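Local coordinates for phage-related protein (Bacillus cereus, PDB 4JG2), which is of unknown function but probably binds single-stranded DNA, like its namesake from phage Enc34, at residues A[61-72]-A[122-133]. Residues are numbered along the deposited sequence; the frame is centred on the assembly and turned at random.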
loop_
_atom_site.group_PDB
_atom_site.type_symbol
_atom_site.label_atom_id
_atom_site.label_comp_id
_atom_site.label_asym_id
_atom_site.label_seq_id
_atom_site.Cartn_x
_atom_site.Cartn_y
_atom_site.Cartn_z
ATOM N N ALA A 61 8.813 -13.394 3.937
ATOM C CA ALA A 61 8.655 -13.268 5.388
ATOM C C ALA A 61 7.256 -12.826 5.740
ATOM O O ALA A 61 6.650 -12.029 5.003
ATOM C CB ALA A 61 9.660 -12.286 5.931
ATOM N N GLU A 62 6.713 -13.356 6.824
ATOM C CA GLU A 62 5.320 -13.041 7.194
ATOM C C GLU A 62 5.188 -11.554 7.517
ATOM O O GLU A 62 5.933 -10.996 8.289
ATOM C CB GLU A 62 4.971 -13.879 8.405
ATOM C CG GLU A 62 3.572 -13.844 8.843
ATOM C CD GLU A 62 3.333 -14.866 9.943
ATOM O OE1 GLU A 62 3.307 -14.467 11.138
ATOM O OE2 GLU A 62 3.296 -16.089 9.627
ATOM N N LYS A 63 4.223 -10.925 6.855
ATOM C CA LYS A 63 3.986 -9.491 6.955
ATOM C C LYS A 63 2.488 -9.194 6.784
ATOM O O LYS A 63 1.738 -9.966 6.190
ATOM C CB LYS A 63 4.747 -8.716 5.827
ATOM C CG LYS A 63 6.248 -8.629 6.068
ATOM C CD LYS A 63 6.977 -7.766 5.065
ATOM C CE LYS A 63 6.975 -8.330 3.689
ATOM N NZ LYS A 63 7.703 -9.595 3.564
ATOM N N TYR A 64 2.104 -8.077 7.368
ATOM C CA TYR A 64 0.814 -7.458 7.065
ATOM C C TYR A 64 0.930 -6.839 5.676
ATOM O O TYR A 64 1.983 -6.257 5.333
ATOM C CB TYR A 64 0.436 -6.432 8.116
ATOM C CG TYR A 64 0.304 -7.020 9.509
ATOM C CD1 TYR A 64 1.380 -7.184 10.362
ATOM C CD2 TYR A 64 -0.943 -7.418 9.964
ATOM C CE1 TYR A 64 1.229 -7.798 11.576
ATOM C CE2 TYR A 64 -1.137 -7.976 11.194
ATOM C CZ TYR A 64 -0.039 -8.162 12.000
ATOM O OH TYR A 64 -0.210 -8.736 13.255
ATOM N N SER A 65 -0.111 -6.930 4.871
ATOM C CA SER A 65 -0.017 -6.439 3.522
ATOM C C SER A 65 -1.391 -6.202 2.953
ATOM O O SER A 65 -2.397 -6.728 3.396
ATOM C CB SER A 65 0.731 -7.451 2.647
ATOM O OG SER A 65 0.037 -8.717 2.553
ATOM N N VAL A 66 -1.422 -5.391 1.870
ATOM C CA VAL A 66 -2.626 -5.161 1.083
ATOM C C VAL A 66 -2.167 -4.603 -0.260
ATOM O O VAL A 66 -1.185 -3.898 -0.325
ATOM C CB VAL A 66 -3.589 -4.164 1.781
ATOM C CG1 VAL A 66 -2.935 -2.875 2.144
ATOM C CG2 VAL A 66 -4.888 -3.988 1.036
ATOM N N SER A 67 -2.926 -4.968 -1.301
ATOM C CA SER A 67 -2.798 -4.378 -2.628
ATOM C C SER A 67 -3.818 -3.234 -2.697
ATOM O O SER A 67 -5.023 -3.476 -2.668
ATOM C CB SER A 67 -2.995 -5.422 -3.720
ATOM O OG SER A 67 -1.906 -6.343 -3.725
ATOM N N VAL A 68 -3.315 -1.998 -2.752
ATOM C CA VAL A 68 -4.149 -0.846 -2.695
ATOM C C VAL A 68 -4.475 -0.409 -4.126
ATOM O O VAL A 68 -3.561 -0.088 -4.917
ATOM C CB VAL A 68 -3.286 0.221 -1.977
ATOM C CG1 VAL A 68 -4.012 1.500 -1.795
ATOM C CG2 VAL A 68 -2.756 -0.294 -0.613
ATOM N N LEU A 69 -5.766 -0.396 -4.462
ATOM C CA LEU A 69 -6.252 -0.058 -5.787
ATOM C C LEU A 69 -6.636 1.396 -5.837
ATOM O O LEU A 69 -7.565 1.821 -5.128
ATOM C CB LEU A 69 -7.426 -0.959 -6.154
ATOM C CG LEU A 69 -7.209 -2.449 -6.115
ATOM C CD1 LEU A 69 -8.465 -3.191 -6.517
ATOM C CD2 LEU A 69 -6.014 -2.985 -6.788
ATOM N N ILE A 70 -5.948 2.161 -6.667
ATOM C CA ILE A 70 -6.121 3.608 -6.789
ATOM C C ILE A 70 -6.730 3.930 -8.144
ATOM O O ILE A 70 -6.121 3.657 -9.175
ATOM C CB ILE A 70 -4.729 4.266 -6.682
ATOM C CG1 ILE A 70 -4.094 3.926 -5.306
ATOM C CG2 ILE A 70 -4.799 5.789 -6.875
ATOM C CD1 ILE A 70 -2.632 3.861 -5.262
ATOM N N PRO A 71 -7.968 4.437 -8.145
ATOM C CA PRO A 71 -8.553 4.700 -9.452
ATOM C C PRO A 71 -7.684 5.644 -10.274
ATOM O O PRO A 71 -7.169 6.610 -9.726
ATOM C CB PRO A 71 -9.933 5.286 -9.112
ATOM C CG PRO A 71 -10.060 5.298 -7.689
ATOM C CD PRO A 71 -8.866 4.771 -7.027
ATOM N N LYS A 72 -7.659 5.446 -11.603
ATOM C CA LYS A 72 -6.899 6.337 -12.458
ATOM C C LYS A 72 -7.463 7.744 -12.501
ATOM O O LYS A 72 -6.784 8.651 -12.921
ATOM C CB LYS A 72 -6.768 5.703 -13.846
ATOM C CG LYS A 72 -5.802 4.526 -13.821
ATOM C CD LYS A 72 -5.491 3.959 -15.200
ATOM C CE LYS A 72 -4.428 2.860 -15.138
ATOM N NZ LYS A 72 -4.058 2.331 -16.463
ATOM N N TYR A 122 -9.010 -4.637 -11.009
ATOM C CA TYR A 122 -7.833 -3.850 -11.283
ATOM C C TYR A 122 -8.005 -2.932 -12.520
ATOM O O TYR A 122 -7.191 -2.036 -12.713
ATOM C CB TYR A 122 -6.609 -4.748 -11.435
ATOM C CG TYR A 122 -6.029 -5.280 -10.134
ATOM C CD1 TYR A 122 -6.722 -6.157 -9.321
ATOM C CD2 TYR A 122 -4.744 -4.929 -9.720
ATOM C CE1 TYR A 122 -6.196 -6.609 -8.129
ATOM C CE2 TYR A 122 -4.216 -5.405 -8.525
ATOM C CZ TYR A 122 -4.935 -6.238 -7.758
ATOM O OH TYR A 122 -4.388 -6.716 -6.568
ATOM N N LYS A 123 -8.980 -3.233 -13.375
ATOM C CA LYS A 123 -9.198 -2.378 -14.565
ATOM C C LYS A 123 -9.468 -0.943 -14.104
ATOM O O LYS A 123 -10.208 -0.725 -13.127
ATOM C CB LYS A 123 -10.310 -2.913 -15.443
ATOM C CG LYS A 123 -10.051 -4.309 -15.996
ATOM C CD LYS A 123 -8.719 -4.463 -16.775
ATOM C CE LYS A 123 -8.479 -5.889 -17.371
ATOM N NZ LYS A 123 -7.045 -6.020 -17.807
ATOM N N GLY A 124 -8.887 0.038 -14.818
ATOM C CA GLY A 124 -9.084 1.397 -14.459
ATOM C C GLY A 124 -8.402 1.850 -13.181
ATOM O O GLY A 124 -8.710 2.951 -12.707
ATOM N N HIS A 125 -7.458 1.077 -12.681
ATOM C CA HIS A 125 -6.726 1.386 -11.476
ATOM C C HIS A 125 -5.247 1.209 -11.633
ATOM O O HIS A 125 -4.779 0.349 -12.388
ATOM C CB HIS A 125 -7.181 0.439 -10.324
ATOM C CG HIS A 125 -8.580 0.693 -9.842
ATOM N ND1 HIS A 125 -9.688 0.350 -10.555
ATOM C CD2 HIS A 125 -9.051 1.280 -8.713
ATOM C CE1 HIS A 125 -10.765 0.723 -9.900
ATOM N NE2 HIS A 125 -10.411 1.277 -8.774
ATOM N N TYR A 126 -4.518 2.026 -10.892
ATOM C CA TYR A 126 -3.142 1.725 -10.531
ATOM C C TYR A 126 -3.227 0.888 -9.228
ATOM O O TYR A 126 -4.264 0.868 -8.542
ATOM C CB TYR A 126 -2.324 2.969 -10.259
ATOM C CG TYR A 126 -2.044 3.802 -11.518
ATOM C CD1 TYR A 126 -1.074 3.385 -12.426
ATOM C CD2 TYR A 126 -2.686 4.990 -11.760
ATOM C CE1 TYR A 126 -0.751 4.101 -13.546
ATOM C CE2 TYR A 126 -2.402 5.749 -12.879
ATOM C CZ TYR A 126 -1.439 5.287 -13.780
ATOM O OH TYR A 126 -1.136 6.041 -14.899
ATOM N N PHE A 127 -2.132 0.253 -8.848
ATOM C CA PHE A 127 -2.079 -0.448 -7.593
ATOM C C PHE A 127 -0.717 -0.333 -6.986
ATOM O O PHE A 127 0.317 -0.240 -7.678
ATOM C CB PHE A 127 -2.521 -1.949 -7.719
ATOM C CG PHE A 127 -1.654 -2.851 -8.529
ATOM C CD1 PHE A 127 -0.716 -3.710 -7.945
ATOM C CD2 PHE A 127 -1.788 -2.881 -9.909
ATOM C CE1 PHE A 127 -0.022 -4.594 -8.710
ATOM C CE2 PHE A 127 -1.054 -3.795 -10.659
ATOM C CZ PHE A 127 -0.148 -4.652 -10.065
ATOM N N VAL A 128 -0.679 -0.433 -5.652
ATOM C CA VAL A 128 0.578 -0.467 -4.912
ATOM C C VAL A 128 0.443 -1.665 -3.944
ATOM O O VAL A 128 -0.643 -1.922 -3.418
ATOM C CB VAL A 128 0.857 0.852 -4.156
ATOM C CG1 VAL A 128 0.595 2.061 -5.051
ATOM C CG2 VAL A 128 0.035 0.997 -2.918
ATOM N N ASN A 129 1.529 -2.422 -3.834
ATOM C CA ASN A 129 1.653 -3.520 -2.903
ATOM C C ASN A 129 2.332 -2.961 -1.638
ATOM O O ASN A 129 3.552 -2.737 -1.666
ATOM C CB ASN A 129 2.388 -4.675 -3.498
ATOM C CG ASN A 129 1.641 -5.315 -4.652
ATOM O OD1 ASN A 129 0.415 -5.306 -4.722
ATOM N ND2 ASN A 129 2.397 -5.826 -5.572
ATOM N N ALA A 130 1.590 -2.734 -0.591
ATOM C CA ALA A 130 2.089 -2.177 0.639
ATOM C C ALA A 130 2.242 -3.275 1.706
ATOM O O ALA A 130 1.413 -4.173 1.787
ATOM C CB ALA A 130 1.181 -1.079 1.177
ATOM N N ASN A 131 3.288 -3.208 2.518
ATOM C CA ASN A 131 3.465 -4.240 3.573
ATOM C C ASN A 131 4.169 -3.661 4.777
ATOM O O ASN A 131 4.771 -2.549 4.732
ATOM C CB ASN A 131 4.125 -5.480 2.985
ATOM C CG ASN A 131 5.554 -5.267 2.528
ATOM O OD1 ASN A 131 6.360 -4.679 3.247
ATOM N ND2 ASN A 131 5.846 -5.736 1.325
ATOM N N SER A 132 4.109 -4.378 5.879
ATOM C CA SER A 132 4.773 -3.990 7.123
ATOM C C SER A 132 4.922 -5.242 7.975
ATOM O O SER A 132 4.148 -6.170 7.866
ATOM C CB SER A 132 3.861 -3.040 7.914
ATOM O OG SER A 132 4.426 -2.688 9.153
ATOM N N LYS A 133 5.938 -5.270 8.837
ATOM C CA LYS A 133 6.073 -6.365 9.778
ATOM C C LYS A 133 5.066 -6.273 10.941
ATOM O O LYS A 133 4.698 -7.298 11.529
ATOM C CB LYS A 133 7.494 -6.409 10.334
ATOM C CG LYS A 133 8.517 -6.956 9.341
ATOM C CD LYS A 133 8.424 -8.494 9.281
ATOM C CE LYS A 133 9.294 -9.133 8.242
ATOM N NZ LYS A 133 10.747 -9.105 8.585
HETATM O O HOH W 1 4.499 -9.947 10.557
HETATM O O HOH W 2 -1.425 -7.341 -6.197
#
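The two central strands of a four-stranded antiparallel sheet, 63-71 and 125-132, pair here, with Tyr64 opposite Ser132 at one end and Ile70 opposite Tyr126 near the other. Four residue pairs are doubly bonded, and the register rests on bonds such as Val68 N to Val128 O (2.8 Å, 164° at the hydrogen). A ninth backbone bond, Lys72 N to Gly124 O at 2.9 Å, carries the pairing into the type II turn Tyr122-His125.

Alternation separates two faces. Val66, Val68, Ile70, Val128 and Ala130 form the apolar middle of one, with Tyr126 on the same face toward the turn. In one of two conformers of Val128, Val68 CB meets Val128 CG2 at 3.5 Å, while Ile70 CD1 reaches Val128 CG1. Helix 75-96 covers Ile70, and Leu179 of strand 175-186 covers Val66 and Ala130, so this face turns into the interior. Both strands lie within the region assigned to the Enc34 ssDNA-binding family.

The other face carries Ser67, Leu69, Phe127 and Asn129. Leu69 points CD2 at one face of the Tyr122 ring, 3.6 Å from its centroid and 15° off the normal, a CH-pi contact. The Tyr122 hydroxyl is hydrogen-bonded to Ser47 of the edge strand 45-50, and in one conformer of Ser67 a water bonded to that hydroxyl donates to Ser67 OG.

By the turn, Lys72, its chain straight from CG outward, runs across the Tyr126 ring: CE lies 4.0 Å from the centroid, only 8° off the normal. Its NZ adds a longer cation-pi contact at 5.0 Å and forms salt bridges with Asp112 and Asp114, which probably hold the ammonium over the ring.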